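Local atomic coordinates of Rab GDP dissociation inhibitor alpha (Naegleria fowleri, PDB entry 6C87), a protein that probably binds prenylated Rab GTPases in their GDP-bound form, slows release of the nucleotide and retrieves the GTPases from membranes. Residues 28-33 against 100-105; 80-85 against 310-315. All coordinates share one frame; numbering follows the deposited sequence.

Contact 1 (28-33 against 100-105); sequences SGLLSV and RMTGVT
Leu30 and Val33 meet Met101 and Thr102 without a ring or any other flat side chain: the flat groups here are peptide units, and the two methyls of Val33 lie against the carbonyl oxygens of Met101 and Thr102. Helix 22-33, the helix of a Rossmann-type beta-alpha-beta unit between parallel strands 15-18 and 38-41, packs here on the C-terminal end of helix 94-102. Val33 CG1 lies 3.8 Å from Thr102 O, and Val33 CG2 approaches Met101 O more loosely, at 4.4 Å, so one valine spans two successive peptide oxygens. The helices come close: the CA atoms of Leu30 and Thr102 are 5.8 Å apart. Gly29 has no side chain on this surface, and its backbone C is 4.2 Å from Thr102 CG2. The same threonine methyl touches Leu30 CD2 at 3.9 Å, the two side chains crossing at about a right angle. Leu30 CD2 also reaches Met101 CB, at 4.4 Å, and Ile98, one turn before Thr102 in helix 94-102, also touches Leu30. No hydrogen bond links the segments; methyl groups meet one another and backbone oxygens, and the touching residues other than Met101 are buried, with Leu251 of helix 243-254 against Thr102 and the loop residues Tyr255 and Pro446 against Val33. Thr102 divides its two branches between separate tasks. Its methyl serves Leu30 and Gly29, whereas its hydroxyl stands between the backbone N and the carbonyl carbon (chi1 66°) and hydrogen-bonds to Leu99 O; Thr102 OG1 is at the same time the acceptor of an ST turn, and the two bonds together fix the rotation of the side chain. The helix ends at Gly103, whose phi is positive (88°), and the chain turns so that Val104 N donates to Thr102 OG1 over 3.3 Å, nearly straight at 173°.

Contact 2 (80-85 against 310-315); sequences YNIDLI and RVICIL
Arg310, Ile312 and Ile314, alternate residues of strand 302-315, turn one face of the large mixed sheet toward Tyr80, Ile82, Leu84 and Ile85. Segment 80-85 includes strand 82-83, which pairs with 53-54 in a small antiparallel sheet; this sheet and its flanking loop residues lie over one face of the mixed sheet, side chain to side chain, with no hydrogen bond between the segments. The directions of 80-85 and 310-314 differ by 162°, close to antiparallel. At one end, Arg310 is extended from CG to NE and then turns at its last torsion (chi4 93°), which sets the guanidinium across the line of its own chain. Ile85 lies over one face of that group, its CG2 offset toward the rim and 3.4 Å from Arg310 NH2. NH2 also makes weak hydrogen bonds to the backbone oxygens of Tyr415 and Asp416. Farther back along the arginine, CD meets Leu84 O at 3.4 Å. The two branches of Ile312 have different partners: CG2, anti to the backbone N, meets Ile82 CG2 at 4.0 Å, while the other, running beside the backbone N (chi1 -56°), carries CD1 to Leu84 CD2 at 3.8 Å. Met59 of helix 56-64 packs on both Ile82 and Leu84. At the other end Tyr80 and Ile314 reach toward each other tip to tip. Ile314 CD1 approaches the ring obliquely, 3.9 Å from Tyr80 CE2. The phenol hydroxyl is hydrogen-bonded to Leu74 O, and on the same tip Tyr80 OH lies 3.7 Å from the methyl Ile314 CG2.

How the contacts relate
From the N terminus the chain passes 28-33, 80-85, 100-105 and 310-315, so the segments of the two contacts alternate and their loops cross. Contact 1 closes a loop of 66 residues that contains 80-85; contact 2 spans 224 residues and encloses 100-105. The first brings the helix of the Rossmann-type unit to helix 94-102, and the second brings the short strand 82-83 to the large mixed sheet. They do not touch: their centres are 28 Å apart and their nearest atoms about 15 Å. Residues 86-99, common to both loops, include strand 89-90 of the mixed sheet and lead into helix 94-102, which packs on helix 22-33.

Contact 1 (28-33 against 100-105)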
# COMPACT_ATOMS: atom_id res chain seq x y z
N SER A 28 18.24 -12.44 -8.46
CA SER A 28 17.95 -13.61 -9.29
C SER A 28 16.87 -14.49 -8.67
O SER A 28 15.95 -14.94 -9.36
CB SER A 28 19.24 -14.40 -9.51
OG SER A 28 19.02 -15.57 -10.28
N GLY A 29 16.96 -14.73 -7.35
CA GLY A 29 15.95 -15.55 -6.69
C GLY A 29 14.58 -14.91 -6.68
O GLY A 29 13.57 -15.59 -6.89
N LEU A 30 14.51 -13.60 -6.42
CA LEU A 30 13.23 -12.90 -6.45
C LEU A 30 12.59 -12.96 -7.83
O LEU A 30 11.37 -13.14 -7.94
CB LEU A 30 13.42 -11.44 -6.01
CG LEU A 30 13.61 -11.19 -4.52
CD1 LEU A 30 14.03 -9.77 -4.30
CD2 LEU A 30 12.32 -11.49 -3.77
N LEU A 31 13.39 -12.82 -8.88
CA LEU A 31 12.85 -12.91 -10.24
C LEU A 31 12.31 -14.30 -10.53
O LEU A 31 11.27 -14.45 -11.19
CB LEU A 31 13.93 -12.53 -11.25
CG LEU A 31 14.42 -11.08 -11.24
CD1 LEU A 31 15.73 -10.98 -11.98
CD2 LEU A 31 13.37 -10.19 -11.90
N SER A 32 12.99 -15.34 -10.05
CA SER A 32 12.55 -16.70 -10.32
C SER A 32 11.24 -17.02 -9.61
O SER A 32 10.36 -17.67 -10.19
CB SER A 32 13.65 -17.70 -9.93
OG SER A 32 14.76 -17.59 -10.81
N VAL A 33 11.11 -16.62 -8.34
CA VAL A 33 9.86 -16.90 -7.62
C VAL A 33 8.71 -16.05 -8.13
O VAL A 33 7.54 -16.37 -7.87
CB VAL A 33 10.04 -16.74 -6.10
CG1 VAL A 33 11.23 -17.54 -5.63
CG2 VAL A 33 10.17 -15.27 -5.72
N ARG A 100 13.34 -14.41 3.32
CA ARG A 100 12.15 -15.21 3.57
C ARG A 100 11.22 -15.23 2.36
O ARG A 100 10.60 -16.25 2.07
CB ARG A 100 11.40 -14.69 4.80
CG ARG A 100 11.98 -15.18 6.13
CD ARG A 100 11.38 -14.42 7.31
NE ARG A 100 12.18 -14.62 8.52
CZ ARG A 100 12.06 -13.91 9.63
NH1 ARG A 100 11.17 -12.93 9.71
NH2 ARG A 100 12.85 -14.18 10.68
N MET A 101 11.13 -14.11 1.64
CA MET A 101 10.26 -14.04 0.47
C MET A 101 10.69 -15.03 -0.61
O MET A 101 9.84 -15.61 -1.30
CB MET A 101 10.27 -12.63 -0.09
CG MET A 101 9.50 -11.62 0.71
SD MET A 101 9.76 -10.01 -0.04
CE MET A 101 8.49 -10.07 -1.31
N THR A 102 11.99 -15.25 -0.76
CA THR A 102 12.46 -16.22 -1.76
C THR A 102 12.26 -17.65 -1.30
O THR A 102 12.18 -18.55 -2.14
CB THR A 102 13.95 -16.02 -2.04
OG1 THR A 102 14.69 -16.35 -0.86
CG2 THR A 102 14.25 -14.58 -2.47
N GLY A 103 12.19 -17.90 0.00
CA GLY A 103 12.06 -19.25 0.50
C GLY A 103 13.37 -19.97 0.72
O GLY A 103 13.34 -21.13 1.17
N VAL A 104 14.51 -19.35 0.41
CA VAL A 104 15.79 -20.03 0.60
C VAL A 104 16.08 -20.29 2.07
O VAL A 104 16.87 -21.19 2.39
CB VAL A 104 16.95 -19.22 -0.01
CG1 VAL A 104 16.80 -19.11 -1.50
CG2 VAL A 104 17.07 -17.85 0.65
N THR A 105 15.46 -19.53 2.99
CA THR A 105 15.70 -19.70 4.42
C THR A 105 15.10 -20.99 4.97
O THR A 105 15.53 -21.44 6.03
CB THR A 105 15.15 -18.50 5.21
OG1 THR A 105 13.80 -18.23 4.82
CG2 THR A 105 16.01 -17.26 4.99

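Contact 2 (80-85 against 310-315)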
# COMPACT_ATOMS: atom_id res chain seq x y z
N TYR A 80 38.43 -23.65 7.68
CA TYR A 80 38.18 -22.22 7.53
C TYR A 80 37.18 -21.97 6.41
O TYR A 80 37.33 -22.50 5.31
CB TYR A 80 39.47 -21.47 7.22
CG TYR A 80 40.41 -21.29 8.38
CD1 TYR A 80 41.41 -22.22 8.64
CD2 TYR A 80 40.32 -20.17 9.19
CE1 TYR A 80 42.30 -22.03 9.70
CE2 TYR A 80 41.19 -19.98 10.25
CZ TYR A 80 42.17 -20.91 10.50
OH TYR A 80 43.03 -20.70 11.56
N ASN A 81 36.20 -21.10 6.69
CA ASN A 81 35.26 -20.60 5.69
C ASN A 81 35.27 -19.09 5.85
O ASN A 81 34.38 -18.52 6.48
CB ASN A 81 33.84 -21.19 5.87
CG ASN A 81 33.78 -22.67 5.58
OD1 ASN A 81 33.93 -23.11 4.44
ND2 ASN A 81 33.55 -23.46 6.62
N ILE A 82 36.28 -18.44 5.29
CA ILE A 82 36.53 -17.03 5.53
C ILE A 82 35.79 -16.21 4.48
O ILE A 82 36.15 -16.21 3.30
CB ILE A 82 38.04 -16.72 5.52
CG1 ILE A 82 38.74 -17.45 6.67
CG2 ILE A 82 38.26 -15.23 5.61
CD1 ILE A 82 40.25 -17.48 6.56
N ASP A 83 34.74 -15.51 4.92
CA ASP A 83 34.02 -14.58 4.06
C ASP A 83 34.85 -13.31 3.91
O ASP A 83 35.12 -12.63 4.91
CB ASP A 83 32.65 -14.27 4.66
CG ASP A 83 31.75 -15.49 4.71
OD1 ASP A 83 31.73 -16.27 3.74
OD2 ASP A 83 31.07 -15.66 5.74
N LEU A 84 35.23 -12.98 2.68
CA LEU A 84 36.08 -11.81 2.46
C LEU A 84 35.34 -10.52 2.77
O LEU A 84 35.98 -9.51 3.10
CB LEU A 84 36.59 -11.81 1.03
CG LEU A 84 37.54 -12.95 0.68
CD1 LEU A 84 37.90 -12.93 -0.81
CD2 LEU A 84 38.78 -12.85 1.53
N ILE A 85 34.02 -10.51 2.67
CA ILE A 85 33.22 -9.34 3.03
C ILE A 85 32.14 -9.78 4.02
O ILE A 85 30.98 -9.99 3.64
CB ILE A 85 32.63 -8.66 1.79
CG1 ILE A 85 33.75 -8.30 0.81
CG2 ILE A 85 31.86 -7.41 2.21
CD1 ILE A 85 33.30 -7.60 -0.47
N ARG A 310 39.73 -3.89 4.19
CA ARG A 310 39.34 -4.92 5.14
C ARG A 310 40.61 -5.65 5.56
O ARG A 310 41.38 -6.08 4.70
CB ARG A 310 38.31 -5.88 4.55
CG ARG A 310 36.95 -5.21 4.35
CD ARG A 310 35.98 -6.14 3.68
NE ARG A 310 34.70 -5.48 3.47
CZ ARG A 310 34.36 -4.84 2.36
NH1 ARG A 310 35.21 -4.77 1.35
NH2 ARG A 310 33.16 -4.27 2.28
N VAL A 311 40.86 -5.69 6.86
CA VAL A 311 42.00 -6.40 7.42
C VAL A 311 41.47 -7.63 8.15
O VAL A 311 40.79 -7.52 9.18
CB VAL A 311 42.84 -5.53 8.36
CG1 VAL A 311 44.02 -6.32 8.87
CG2 VAL A 311 43.32 -4.28 7.63
N ILE A 312 41.84 -8.79 7.64
CA ILE A 312 41.31 -10.07 8.10
C ILE A 312 42.33 -10.67 9.05
O ILE A 312 43.50 -10.85 8.68
CB ILE A 312 40.99 -10.98 6.91
CG1 ILE A 312 40.02 -10.25 5.97
CG2 ILE A 312 40.39 -12.30 7.35
CD1 ILE A 312 39.86 -10.86 4.59
N CYS A 313 41.91 -10.91 10.29
CA CYS A 313 42.80 -11.33 11.37
C CYS A 313 42.37 -12.66 11.95
O CYS A 313 41.19 -12.84 12.31
CB CYS A 313 42.84 -10.28 12.49
SG CYS A 313 43.16 -8.61 11.92
N ILE A 314 43.31 -13.59 12.04
CA ILE A 314 43.10 -14.85 12.74
C ILE A 314 43.64 -14.72 14.15
O ILE A 314 44.83 -14.42 14.35
CB ILE A 314 43.76 -16.02 12.00
CG1 ILE A 314 43.17 -16.12 10.59
CG2 ILE A 314 43.57 -17.30 12.81
CD1 ILE A 314 43.79 -17.19 9.72
N LEU A 315 42.78 -14.96 15.13
CA LEU A 315 43.13 -14.84 16.53
C LEU A 315 43.03 -16.20 17.20
O LEU A 315 42.21 -17.04 16.82
CB LEU A 315 42.21 -13.84 17.25
CG LEU A 315 41.99 -12.48 16.58
CD1 LEU A 315 41.07 -11.61 17.41
CD2 LEU A 315 43.33 -11.78 16.38